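Local coordinates for laccase (Botrytis aclada, PDB 3SQR), which oxidises phenolic compounds with molecular oxygen as a multicopper oxidase and probably takes part in the breakdown and detoxification of lignin-derived products, at residues Trp330-Thr333 and Glu339-Asn342; Lys251-Thr256 and Tyr324-Asn329; Pro418-Ile423 and Ala555-Thr560; Gly132-Asp137 and Ser545-Lys550. All blocks are in the same frame, centred on the assembly; numbering follows the deposited sequence. Where two conformers were deposited one is given.

Contact 1: residues Trp330-Thr333 and Glu339-Asn342; sequences WGTT and EAAN. With NAG (2-acetamido-2-deoxy-beta-D-glucopyranose), chain K.
Trp330 and Ala340 meet inside the loop that joins two antiparallel neighbours, strands 323-327 and 344-348, in the second cupredoxin domain of the laccase. Trp330 comes first along 330-333. Its backbone N donates to a water at 2.9 Å, and the same water donates to Ala340 O at 2.6 Å, so one solvent molecule bridges the two limbs of the loop where their backbones come closest. With CG anti to the backbone N (chi1 178°), the indole lies beside Ala340, whose CB comes within 3.6 Å of Trp330 CD1 on an oblique approach to the ring. The pyrrole end of the indole is held from a second quarter, because NE1 donates to the carbonyl of Ser335 in the intervening turn. Gly331 pairs through its backbone with His275. Thr332 then returns to the contact: its CG2, beside its own backbone N, comes within 3.6 Å of Ala340 CB, so the Ala340 methyl lies between Trp330 CD1 and the Thr332 methyl. Trp330 is buried, whereas Thr332 lies at the surface, so the small apolar patch runs from the interior outwards.

Ala340 itself begins a short 3-10 turn, in which Asn342 N donates to Glu339 O at 3.0 Å, and the turn leads to a glycosylation site. The sugar passes close to Ala341, where CB lies 3.3 Å from O6 of the N-acetylglucosamine, and it is attached through a covalent bond of 1.4 Å between Asn342 ND2 and its C1.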
loop_
_atom_site.group_PDB
_atom_site.type_symbol
_atom_site.label_atom_id
_atom_site.label_comp_id
_atom_site.label_asym_id
_atom_site.label_seq_id
_atom_site.Cartn_x
_atom_site.Cartn_y
_atom_site.Cartn_z
ATOM N N TRP A 330 -16.220 -4.784 -5.728
ATOM C CA TRP A 330 -15.362 -5.891 -5.396
ATOM C C TRP A 330 -15.170 -6.777 -6.624
ATOM O O TRP A 330 -16.202 -7.246 -7.218
ATOM C CB TRP A 330 -15.990 -6.741 -4.312
ATOM C CG TRP A 330 -15.224 -7.941 -3.913
ATOM C CD1 TRP A 330 -15.202 -9.165 -4.542
ATOM C CD2 TRP A 330 -14.235 -8.011 -2.905
ATOM N NE1 TRP A 330 -14.278 -9.992 -3.965
ATOM C CE2 TRP A 330 -13.680 -9.311 -2.947
ATOM C CE3 TRP A 330 -13.797 -7.105 -1.902
ATOM C CZ2 TRP A 330 -12.688 -9.717 -2.083
ATOM C CZ3 TRP A 330 -12.860 -7.539 -1.014
ATOM C CH2 TRP A 330 -12.282 -8.822 -1.120
ATOM N N GLY A 331 -13.905 -7.021 -6.977
ATOM C CA GLY A 331 -13.556 -7.943 -8.073
ATOM C C GLY A 331 -13.747 -9.414 -7.727
ATOM O O GLY A 331 -12.848 -10.057 -7.228
ATOM N N THR A 332 -14.918 -9.960 -8.023
ATOM C CA THR A 332 -15.191 -11.359 -7.624
ATOM C C THR A 332 -14.327 -12.354 -8.410
ATOM O O THR A 332 -13.977 -13.406 -7.895
ATOM C CB THR A 332 -16.668 -11.699 -7.852
ATOM O OG1 THR A 332 -17.051 -11.306 -9.164
ATOM C CG2 THR A 332 -17.547 -10.942 -6.825
ATOM N N THR A 333 -13.926 -11.995 -9.614
ATOM C CA THR A 333 -12.984 -12.845 -10.358
ATOM C C THR A 333 -11.550 -12.802 -9.812
ATOM O O THR A 333 -10.751 -13.691 -10.077
ATOM C CB THR A 333 -12.939 -12.522 -11.845
ATOM O OG1 THR A 333 -12.590 -11.170 -12.019
ATOM C CG2 THR A 333 -14.304 -12.734 -12.522
ATOM N N GLU A 339 -19.589 -11.231 1.002
ATOM C CA GLU A 339 -20.550 -10.185 0.836
ATOM C C GLU A 339 -20.059 -9.181 -0.197
ATOM O O GLU A 339 -20.161 -7.963 -0.010
ATOM C CB GLU A 339 -20.746 -9.499 2.178
ATOM C CG GLU A 339 -21.193 -10.435 3.285
ATOM C CD GLU A 339 -22.567 -11.053 3.073
ATOM O OE1 GLU A 339 -23.325 -10.557 2.245
ATOM O OE2 GLU A 339 -22.852 -12.060 3.731
ATOM N N ALA A 340 -19.613 -9.703 -1.345
ATOM C CA ALA A 340 -19.125 -8.824 -2.395
ATOM C C ALA A 340 -20.078 -7.700 -2.815
ATOM O O ALA A 340 -19.659 -6.561 -3.032
ATOM C CB ALA A 340 -18.691 -9.682 -3.633
ATOM N N ALA A 341 -21.378 -8.001 -2.955
ATOM C CA ALA A 341 -22.326 -7.045 -3.455
ATOM C C ALA A 341 -22.501 -5.867 -2.476
ATOM O O ALA A 341 -23.001 -4.814 -2.890
ATOM C CB ALA A 341 -23.716 -7.722 -3.767
ATOM N N ASN A 342 -22.121 -6.072 -1.217
ATOM C CA ASN A 342 -22.272 -5.054 -0.153
ATOM C C ASN A 342 -21.068 -4.179 0.096
ATOM O O ASN A 342 -21.040 -3.417 1.065
ATOM C CB ASN A 342 -22.728 -5.675 1.144
ATOM C CG ASN A 342 -23.964 -6.552 1.011
ATOM O OD1 ASN A 342 -23.836 -7.793 0.963
ATOM N ND2 ASN A 342 -25.146 -5.954 0.955
HETATM C C1 NAG K . -26.301 -6.814 0.831
HETATM C C2 NAG K . -27.382 -6.454 1.815
HETATM C C3 NAG K . -28.683 -7.216 1.458
HETATM C C4 NAG K . -28.992 -6.893 -0.001
HETATM C C5 NAG K . -27.855 -7.386 -0.870
HETATM C C6 NAG K . -28.101 -7.023 -2.322
HETATM C C7 NAG K . -26.449 -5.778 3.954
HETATM C C8 NAG K . -25.922 -6.211 5.279
HETATM N N2 NAG K . -26.877 -6.753 3.124
HETATM O O3 NAG K . -29.710 -6.783 2.321
HETATM O O4 NAG K . -30.130 -7.546 -0.471
HETATM O O5 NAG K . -26.732 -6.655 -0.503
HETATM O O6 NAG K . -26.859 -7.187 -2.951
HETATM O O7 NAG K . -26.447 -4.560 3.668
HETATM O O HOH W 1 -19.001 -4.918 -4.970
#

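Contact 2: residues Lys251-Thr256 and Tyr324-Asn329; sequences KKFELT and YWIRGN. With NAG (2-acetamido-2-deoxy-beta-D-glucopyranose), chain C; SO4 (sulfate ion), chain M.
Phe253 and Ile326 cross at a slant, with the end of the isoleucine set against the rim of the ring. Ile326 CD1 lies near the ring plane, 3.7 Å from Phe253 CE2, and the phenyl group reaches it because CG stands anti to the backbone N (chi1 168°). The same methyl touches Leu255 CB at 4.0 Å, so a single isoleucine branch fills the angle between two residues that both point from 251-256 toward it. Another part of the phenyl rim meets a glycan: the acetyl methyl C8 of an N-acetylglucosamine (chain C) lies 3.8 Å from Phe253 CZ, also near the plane of the ring. Leu255 CD1 approaches that methyl as well.

At the other end of the contact Lys252 passes Trp325 obliquely, its CE 4.1 Å from Trp325 CZ3. This is contact with the aliphatic part of the lysine; its ammonium group is committed elsewhere, to Asn234 and Thr344. Lys251 is directed outwards to solvent and donates from NZ to O1 of a sulfate at 2.6 Å, an ion probably taken up from the crystallisation liquor and also bound by Arg348.

Strand 344-348 runs between the two segments and pairs with both, parallel to 254-256 and antiparallel to 323-327. The side chains therefore meet across an intervening strand, as next-but-one neighbours in a sheet of the second cupredoxin domain.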
loop_
_atom_site.group_PDB
_atom_site.type_symbol
_atom_site.label_atom_id
_atom_site.label_comp_id
_atom_site.label_asym_id
_atom_site.label_seq_id
_atom_site.Cartn_x
_atom_site.Cartn_y
_atom_site.Cartn_z
ATOM N N LYS A 251 -23.345 0.397 9.787
ATOM C CA LYS A 251 -23.829 1.435 8.940
ATOM C C LYS A 251 -22.938 1.606 7.737
ATOM O O LYS A 251 -21.728 1.496 7.838
ATOM C CB LYS A 251 -23.917 2.792 9.685
ATOM C CG LYS A 251 -25.231 3.033 10.417
ATOM C CD LYS A 251 -25.393 4.523 10.897
ATOM C CE LYS A 251 -25.753 5.529 9.748
ATOM N NZ LYS A 251 -26.300 6.784 10.351
ATOM N N LYS A 252 -23.567 1.928 6.613
ATOM C CA LYS A 252 -22.871 2.287 5.414
ATOM C C LYS A 252 -22.045 3.508 5.663
ATOM O O LYS A 252 -22.469 4.481 6.354
ATOM C CB LYS A 252 -23.805 2.613 4.272
ATOM C CG LYS A 252 -24.524 1.385 3.680
ATOM C CD LYS A 252 -23.556 0.296 3.212
ATOM C CE LYS A 252 -24.226 -0.820 2.409
ATOM N NZ LYS A 252 -23.244 -1.951 2.030
ATOM N N PHE A 253 -20.838 3.461 5.102
ATOM C CA PHE A 253 -20.033 4.640 4.925
ATOM C C PHE A 253 -20.896 5.718 4.271
ATOM O O PHE A 253 -21.664 5.431 3.377
ATOM C CB PHE A 253 -18.899 4.376 3.962
ATOM C CG PHE A 253 -18.185 5.614 3.494
ATOM C CD1 PHE A 253 -17.425 6.360 4.395
ATOM C CD2 PHE A 253 -18.296 6.076 2.181
ATOM C CE1 PHE A 253 -16.741 7.489 4.005
ATOM C CE2 PHE A 253 -17.620 7.246 1.764
ATOM C CZ PHE A 253 -16.842 7.969 2.700
ATOM N N GLU A 254 -20.762 6.928 4.740
ATOM C CA GLU A 254 -21.526 8.029 4.149
ATOM C C GLU A 254 -20.635 9.185 3.891
ATOM O O GLU A 254 -19.750 9.491 4.730
ATOM C CB GLU A 254 -22.639 8.451 5.106
ATOM C CG GLU A 254 -23.648 9.434 4.520
ATOM C CD GLU A 254 -23.249 10.896 4.584
ATOM O OE1 GLU A 254 -22.330 11.236 5.364
ATOM O OE2 GLU A 254 -23.867 11.710 3.843
ATOM N N LEU A 255 -20.904 9.869 2.794
ATOM C CA LEU A 255 -20.152 10.995 2.315
ATOM C C LEU A 255 -21.205 12.026 1.843
ATOM O O LEU A 255 -22.081 11.644 1.094
ATOM C CB LEU A 255 -19.305 10.575 1.102
ATOM C CG LEU A 255 -18.495 11.687 0.448
ATOM C CD1 LEU A 255 -17.646 12.562 1.429
ATOM C CD2 LEU A 255 -17.689 11.171 -0.750
ATOM N N THR A 256 -21.116 13.225 2.364
ATOM C CA THR A 256 -22.046 14.320 2.009
ATOM C C THR A 256 -21.461 15.294 1.060
ATOM O O THR A 256 -20.356 15.815 1.290
ATOM C CB THR A 256 -22.474 15.023 3.263
ATOM O OG1 THR A 256 -23.161 14.067 4.039
ATOM C CG2 THR A 256 -23.418 16.215 2.918
ATOM N N TYR A 324 -26.741 8.507 -3.668
ATOM C CA TYR A 324 -26.173 7.727 -4.738
ATOM C C TYR A 324 -25.336 6.637 -4.091
ATOM O O TYR A 324 -24.721 6.861 -2.996
ATOM C CB TYR A 324 -25.282 8.591 -5.642
ATOM C CG TYR A 324 -26.038 9.624 -6.395
ATOM C CD1 TYR A 324 -26.286 10.830 -5.848
ATOM C CD2 TYR A 324 -26.544 9.344 -7.672
ATOM C CE1 TYR A 324 -27.036 11.804 -6.576
ATOM C CE2 TYR A 324 -27.297 10.297 -8.400
ATOM C CZ TYR A 324 -27.515 11.515 -7.839
ATOM O OH TYR A 324 -28.236 12.474 -8.517
ATOM N N TRP A 325 -25.366 5.470 -4.715
ATOM C CA TRP A 325 -24.504 4.403 -4.246
ATOM C C TRP A 325 -23.045 4.723 -4.545
ATOM O O TRP A 325 -22.684 5.169 -5.660
ATOM C CB TRP A 325 -24.822 3.092 -4.913
ATOM C CG TRP A 325 -25.989 2.450 -4.353
ATOM C CD1 TRP A 325 -27.158 2.216 -4.992
ATOM C CD2 TRP A 325 -26.131 1.962 -3.006
ATOM N NE1 TRP A 325 -28.033 1.572 -4.132
ATOM C CE2 TRP A 325 -27.438 1.431 -2.897
ATOM C CE3 TRP A 325 -25.278 1.922 -1.890
ATOM C CZ2 TRP A 325 -27.939 0.872 -1.684
ATOM C CZ3 TRP A 325 -25.750 1.379 -0.693
ATOM C CH2 TRP A 325 -27.085 0.849 -0.601
ATOM N N ILE A 326 -22.204 4.428 -3.557
ATOM C CA ILE A 326 -20.725 4.445 -3.748
ATOM C C ILE A 326 -20.365 2.992 -3.842
ATOM O O ILE A 326 -20.669 2.201 -2.952
ATOM C CB ILE A 326 -19.927 5.183 -2.647
ATOM C CG1 ILE A 326 -20.371 6.675 -2.481
ATOM C CG2 ILE A 326 -18.370 5.052 -2.929
ATOM C CD1 ILE A 326 -19.844 7.314 -1.163
ATOM N N ARG A 327 -19.774 2.609 -4.970
ATOM C CA ARG A 327 -19.565 1.217 -5.278
ATOM C C ARG A 327 -18.100 0.859 -5.171
ATOM O O ARG A 327 -17.289 1.427 -5.886
ATOM C CB ARG A 327 -20.070 0.921 -6.698
ATOM C CG ARG A 327 -21.595 1.098 -6.739
ATOM C CD ARG A 327 -22.204 0.561 -7.937
ATOM N NE ARG A 327 -23.577 1.050 -8.023
ATOM C CZ ARG A 327 -24.671 0.380 -7.639
ATOM N NH1 ARG A 327 -24.604 -0.835 -7.093
ATOM N NH2 ARG A 327 -25.863 0.959 -7.789
ATOM N N GLY A 328 -17.758 -0.037 -4.273
ATOM C CA GLY A 328 -16.398 -0.576 -4.325
ATOM C C GLY A 328 -16.192 -1.466 -5.535
ATOM O O GLY A 328 -15.083 -1.656 -5.985
ATOM N N ASN A 329 -17.276 -2.082 -6.021
ATOM C CA ASN A 329 -17.175 -3.108 -7.081
ATOM C C ASN A 329 -16.065 -4.070 -6.803
ATOM O O ASN A 329 -15.121 -4.227 -7.588
ATOM C CB ASN A 329 -16.989 -2.471 -8.436
ATOM C CG ASN A 329 -18.218 -1.771 -8.927
ATOM O OD1 ASN A 329 -19.316 -2.362 -8.949
ATOM N ND2 ASN A 329 -18.044 -0.592 -9.451
HETATM C C1 NAG C . -12.417 8.223 6.539
HETATM C C2 NAG C . -12.953 9.638 6.344
HETATM C C3 NAG C . -11.853 10.600 6.749
HETATM C C4 NAG C . -11.399 10.372 8.184
HETATM C C5 NAG C . -11.164 8.851 8.456
HETATM C C6 NAG C . -11.392 8.523 9.911
HETATM C C7 NAG C . -14.246 10.531 4.503
HETATM C C8 NAG C . -14.339 10.861 3.023
HETATM N N2 NAG C . -13.155 9.933 4.958
HETATM O O3 NAG C . -12.234 11.943 6.563
HETATM O O4 NAG C . -10.176 11.092 8.426
HETATM O O5 NAG C . -12.149 8.025 7.887
HETATM O O6 NAG C . -10.810 7.254 10.211
HETATM O O7 NAG C . -15.149 10.796 5.304
HETATM S S SO4 M . -26.108 8.549 7.375
HETATM O O1 SO4 M . -26.995 8.522 8.528
HETATM O O2 SO4 M . -24.778 8.127 7.827
HETATM O O3 SO4 M . -26.561 7.622 6.351
HETATM O O4 SO4 M . -26.066 9.920 6.839
#

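Contact 3: residues Pro418-Ile423 and Ala555-Thr560; sequences PTTLKI and AIFEDT
The carbonyl O of Pro418 receives two amides of the first turn of helix 419-424, Lys422 N at 3.1 Å and, in a weak bond, Leu421 N at 2.9 Å. Phe557 of helix 551-567 packs on Pro418, the residue at the N-cap position, and on the turn that follows it. The phenyl group reaches out from its helix with CG anti to the backbone N (chi1 179°) and ends among Pro418, Thr420 and Leu421.

Leu421 crosses the ring at a slant, with CB at the edge in the ring plane, 3.8 Å from Phe557 CE1, while its CD1 extends past the same atom. Its backbone N is 3.7 Å from Phe557 CZ, so the end of the ring also comes up to the helix backbone. Pro418 and Phe557 run past one another in antiparallel fashion, with Pro418 CG 3.8 Å from Phe557 CZ. At a different ring carbon, Thr420 CB lies 4.0 Å from Phe557 CE2. The threonine hydroxyl does not serve the ring: OG1 is hydrogen-bonded to the carbonyl of Val142, which ties the start of this helix to a loop of the first domain. Phe424, farther along helix 419-424, adds an edge-to-face pairing with Phe557.

The aromatic residue is buried and accounts for the larger part of the area hidden here. Ile556 and Thr560 of the long helix rest on Leu153 of strand 152-158. The arrangement is a helix-helix packing joint in which one phenylalanine is seated on the first turn of its partner, joining the C-terminal helix of the laccase to the third cupredoxin domain.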
loop_
_atom_site.group_PDB
_atom_site.type_symbol
_atom_site.label_atom_id
_atom_site.label_comp_id
_atom_site.label_asym_id
_atom_site.label_seq_id
_atom_site.Cartn_x
_atom_site.Cartn_y
_atom_site.Cartn_z
ATOM N N PRO A 418 18.094 -9.022 10.081
ATOM C CA PRO A 418 17.620 -8.334 8.899
ATOM C C PRO A 418 18.743 -8.015 7.957
ATOM O O PRO A 418 19.899 -7.907 8.350
ATOM C CB PRO A 418 16.997 -7.071 9.472
ATOM C CG PRO A 418 17.642 -6.837 10.723
ATOM C CD PRO A 418 17.923 -8.216 11.296
ATOM N N THR A 419 18.419 -7.843 6.687
ATOM C CA THR A 419 19.391 -7.539 5.656
ATOM C C THR A 419 20.278 -6.388 6.022
ATOM O O THR A 419 21.463 -6.403 5.701
ATOM C CB THR A 419 18.664 -7.161 4.323
ATOM O OG1 THR A 419 17.658 -8.151 4.101
ATOM C CG2 THR A 419 19.638 -7.159 3.164
ATOM N N THR A 420 19.723 -5.326 6.646
ATOM C CA THR A 420 20.532 -4.190 7.018
ATOM C C THR A 420 21.555 -4.547 8.086
ATOM O O THR A 420 22.637 -3.998 8.076
ATOM C CB THR A 420 19.662 -2.974 7.468
ATOM O OG1 THR A 420 18.791 -2.726 6.347
ATOM C CG2 THR A 420 20.549 -1.752 7.554
ATOM N N LEU A 421 21.200 -5.447 8.970
ATOM C CA LEU A 421 22.188 -5.893 9.996
ATOM C C LEU A 421 23.308 -6.614 9.287
ATOM O O LEU A 421 24.494 -6.354 9.536
ATOM C CB LEU A 421 21.523 -6.700 11.053
ATOM C CG LEU A 421 22.490 -7.262 12.116
ATOM C CD1 LEU A 421 23.283 -6.112 12.770
ATOM C CD2 LEU A 421 21.662 -8.051 13.113
ATOM N N LYS A 422 22.941 -7.439 8.345
ATOM C CA LYS A 422 23.951 -8.110 7.515
ATOM C C LYS A 422 24.842 -7.113 6.781
ATOM O O LYS A 422 26.090 -7.232 6.707
ATOM C CB LYS A 422 23.263 -9.111 6.585
ATOM C CG LYS A 422 22.479 -10.175 7.293
ATOM C CD LYS A 422 21.943 -11.194 6.318
ATOM C CE LYS A 422 21.015 -12.171 6.904
ATOM N NZ LYS A 422 21.758 -13.159 7.831
ATOM N N ILE A 423 24.236 -6.084 6.187
ATOM C CA ILE A 423 24.984 -5.049 5.574
ATOM C C ILE A 423 25.881 -4.281 6.546
ATOM O O ILE A 423 27.014 -4.043 6.225
ATOM C CB ILE A 423 23.987 -4.031 4.858
ATOM C CG1 ILE A 423 23.463 -4.744 3.645
ATOM C CG2 ILE A 423 24.690 -2.746 4.578
ATOM C CD1 ILE A 423 22.195 -4.035 3.058
ATOM N N ALA A 555 22.781 3.039 16.705
ATOM C CA ALA A 555 22.530 2.703 18.115
ATOM C C ALA A 555 21.080 2.314 18.246
ATOM O O ALA A 555 20.748 1.324 18.831
ATOM C CB ALA A 555 22.892 3.932 19.111
ATOM N N ILE A 556 20.208 3.067 17.593
ATOM C CA ILE A 556 18.777 2.779 17.720
ATOM C C ILE A 556 18.412 1.404 17.179
ATOM O O ILE A 556 17.742 0.612 17.835
ATOM C CB ILE A 556 17.963 3.915 17.064
ATOM C CG1 ILE A 556 18.039 5.162 17.947
ATOM C CG2 ILE A 556 16.537 3.472 16.789
ATOM C CD1 ILE A 556 17.617 6.443 17.178
ATOM N N PHE A 557 18.913 1.094 16.004
ATOM C CA PHE A 557 18.719 -0.187 15.340
ATOM C C PHE A 557 19.210 -1.346 16.170
ATOM O O PHE A 557 18.516 -2.357 16.363
ATOM C CB PHE A 557 19.472 -0.089 14.026
ATOM C CG PHE A 557 19.435 -1.295 13.187
ATOM C CD1 PHE A 557 20.317 -2.330 13.401
ATOM C CD2 PHE A 557 18.555 -1.370 12.080
ATOM C CE1 PHE A 557 20.293 -3.461 12.575
ATOM C CE2 PHE A 557 18.545 -2.450 11.288
ATOM C CZ PHE A 557 19.410 -3.525 11.532
ATOM N N GLU A 558 20.426 -1.164 16.664
ATOM C CA GLU A 558 21.009 -2.137 17.598
ATOM C C GLU A 558 20.146 -2.377 18.810
ATOM O O GLU A 558 19.929 -3.545 19.217
ATOM C CB GLU A 558 22.400 -1.652 18.010
ATOM C CG GLU A 558 23.401 -1.765 16.908
ATOM C CD GLU A 558 24.709 -0.984 17.165
ATOM O OE1 GLU A 558 24.840 -0.216 18.172
ATOM O OE2 GLU A 558 25.592 -1.122 16.304
ATOM N N ASP A 559 19.621 -1.287 19.373
ATOM C CA ASP A 559 18.796 -1.403 20.534
ATOM C C ASP A 559 17.510 -2.152 20.217
ATOM O O ASP A 559 17.064 -3.010 20.982
ATOM C CB ASP A 559 18.435 -0.049 21.124
ATOM C CG ASP A 559 19.667 0.739 21.744
ATOM O OD1 ASP A 559 20.811 0.220 21.845
ATOM O OD2 ASP A 559 19.506 1.959 22.022
ATOM N N THR A 560 16.884 -1.848 19.058
ATOM C CA THR A 560 15.683 -2.602 18.726
ATOM C C THR A 560 15.968 -4.094 18.599
ATOM O O THR A 560 15.170 -4.944 19.002
ATOM C CB THR A 560 15.046 -2.049 17.408
ATOM O OG1 THR A 560 14.890 -0.621 17.561
ATOM C CG2 THR A 560 13.721 -2.783 17.071
#

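Contact 4: residues Gly132-Asp137 and Ser545-Lys550; sequences GSLEYD and SSIAVK
Ile547 of the linker that follows strand 537-542 touches Leu134 of the loop 132-137 by way of one methyl each: Ile547 CG2 and Leu134 CD2 stand 4.1 Å apart. The two side chains cross at an angle. Past Ala548, Val549 makes the second contact. Its CG1 approaches the carboxylate of Glu135 from the opposite direction, 4.0 Å from Glu135 CD and at about the same distance from OE1, while CG2 comes within 4.1 Å of OE1. This is plain van der Waals contact between an apolar branch and a carboxylate. Glu135 brings the acid group round by a bend at chi2 (-79°), and its CG lies over one face of the Tyr136 ring, 3.6 Å above the plane. The carboxylate also has Asp553 close by, a proximity of like charges that would tend to raise the proton affinity of one of the pair. Lys550 ends the segment at the N-cap of helix 551-567.

Ile547 also rests on Ile423 and Val549 on Phe424, both of helix 419-424. Leu134 reaches Ser521 and Trp522 of strand 520-526 and Thr420 of that same helix, and Tyr136 packs on Ile556 of helix 551-567, so the first-domain loop is seated between two helices and a strand of the C-terminal part.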
loop_
_atom_site.group_PDB
_atom_site.type_symbol
_atom_site.label_atom_id
_atom_site.label_comp_id
_atom_site.label_asym_id
_atom_site.label_seq_id
_atom_site.Cartn_x
_atom_site.Cartn_y
_atom_site.Cartn_z
ATOM N N GLY A 132 18.093 8.147 2.366
ATOM C CA GLY A 132 18.920 8.367 3.537
ATOM C C GLY A 132 18.326 7.993 4.875
ATOM O O GLY A 132 18.874 8.326 5.960
ATOM N N SER A 133 17.177 7.317 4.848
ATOM C CA SER A 133 16.579 6.867 6.071
ATOM C C SER A 133 16.090 5.418 5.956
ATOM O O SER A 133 15.044 5.038 6.492
ATOM C CB SER A 133 15.456 7.808 6.493
ATOM O OG SER A 133 14.552 7.938 5.396
ATOM N N LEU A 134 16.890 4.598 5.270
ATOM C CA LEU A 134 16.579 3.216 4.988
ATOM C C LEU A 134 16.106 2.500 6.230
ATOM O O LEU A 134 15.194 1.670 6.210
ATOM C CB LEU A 134 17.901 2.537 4.516
ATOM C CG LEU A 134 17.872 1.035 4.623
ATOM C CD1 LEU A 134 16.942 0.392 3.572
ATOM C CD2 LEU A 134 19.367 0.508 4.416
ATOM N N GLU A 135 16.729 2.836 7.371
ATOM C CA GLU A 135 16.510 2.124 8.587
ATOM C C GLU A 135 15.138 2.411 9.237
ATOM O O GLU A 135 14.757 1.817 10.206
ATOM C CB GLU A 135 17.637 2.406 9.574
ATOM C CG GLU A 135 17.643 3.754 10.132
ATOM C CD GLU A 135 18.230 4.893 9.234
ATOM O OE1 GLU A 135 18.639 4.670 8.042
ATOM O OE2 GLU A 135 18.324 6.013 9.792
ATOM N N TYR A 136 14.356 3.279 8.597
ATOM C CA TYR A 136 13.061 3.609 9.082
ATOM C C TYR A 136 11.975 3.222 8.058
ATOM O O TYR A 136 10.807 3.589 8.225
ATOM C CB TYR A 136 12.996 5.083 9.445
ATOM C CG TYR A 136 13.941 5.402 10.609
ATOM C CD1 TYR A 136 13.831 4.686 11.808
ATOM C CD2 TYR A 136 14.957 6.317 10.461
ATOM C CE1 TYR A 136 14.666 4.926 12.854
ATOM C CE2 TYR A 136 15.808 6.599 11.525
ATOM C CZ TYR A 136 15.674 5.867 12.697
ATOM O OH TYR A 136 16.533 6.094 13.775
ATOM N N ASP A 137 12.349 2.403 7.078
ATOM C CA ASP A 137 11.382 1.873 6.134
ATOM C C ASP A 137 10.355 0.909 6.727
ATOM O O ASP A 137 9.271 0.700 6.174
ATOM C CB ASP A 137 12.093 1.255 4.941
ATOM C CG ASP A 137 11.200 0.979 3.789
ATOM O OD1 ASP A 137 10.382 1.895 3.422
ATOM O OD2 ASP A 137 11.313 -0.106 3.197
ATOM N N SER A 545 27.597 -0.299 -0.577
ATOM C CA SER A 545 28.726 0.328 0.124
ATOM C C SER A 545 28.468 1.833 0.182
ATOM O O SER A 545 29.164 2.570 0.914
ATOM C CB SER A 545 30.043 0.009 -0.599
ATOM O OG SER A 545 30.049 0.610 -1.886
ATOM N N SER A 546 27.442 2.307 -0.551
ATOM C CA SER A 546 27.063 3.712 -0.406
ATOM C C SER A 546 26.009 4.010 0.639
ATOM O O SER A 546 25.599 5.187 0.766
ATOM C CB SER A 546 26.565 4.288 -1.723
ATOM O OG SER A 546 27.566 4.240 -2.705
ATOM N N ILE A 547 25.572 3.024 1.405
ATOM C CA ILE A 547 24.569 3.285 2.415
ATOM C C ILE A 547 25.216 4.101 3.538
ATOM O O ILE A 547 26.280 3.758 3.959
ATOM C CB ILE A 547 23.974 1.956 2.995
ATOM C CG1 ILE A 547 23.152 1.239 1.901
ATOM C CG2 ILE A 547 23.092 2.190 4.204
ATOM C CD1 ILE A 547 22.866 -0.248 2.158
ATOM N N ALA A 548 24.580 5.156 4.032
ATOM C CA ALA A 548 25.204 5.892 5.117
ATOM C C ALA A 548 24.211 5.960 6.256
ATOM O O ALA A 548 23.037 6.295 6.055
ATOM C CB ALA A 548 25.621 7.227 4.646
ATOM N N VAL A 549 24.644 5.557 7.445
ATOM C CA VAL A 549 23.756 5.629 8.596
ATOM C C VAL A 549 24.539 6.410 9.665
ATOM O O VAL A 549 25.812 6.347 9.766
ATOM C CB VAL A 549 23.163 4.219 9.074
ATOM C CG1 VAL A 549 22.043 4.383 10.148
ATOM C CG2 VAL A 549 22.575 3.433 7.867
ATOM N N LYS A 550 23.758 7.220 10.363
ATOM C CA LYS A 550 24.219 8.049 11.449
ATOM C C LYS A 550 24.487 7.079 12.608
ATOM O O LYS A 550 23.792 6.076 12.762
ATOM C CB LYS A 550 23.140 9.090 11.785
ATOM C CG LYS A 550 22.701 9.962 10.617
ATOM C CD LYS A 550 21.545 10.873 11.033
ATOM C CE LYS A 550 21.046 11.698 9.826
ATOM N NZ LYS A 550 20.158 12.814 10.285
#

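Counting from the N terminus, the loop 132-137 of the first domain pairs with 545-550, so contact 4 closes the longest loop of the four, 407 residues. Contact 2 and then contact 1 are nested within it, one after the other: 251-256 with 324-329 spans much of the second domain, and 330-333 with 339-342 closes a short turn directly after it. These two touch at Asn342 and Lys252. Contact 3 opens at 418-423, inside that loop, but closes at 555-560, beyond it, and therefore crosses contact 4. Contacts 3 and 4 also touch, joining first-domain loop, third domain and C-terminal helix, about 42 Å or more between centres from contacts 1 and 2.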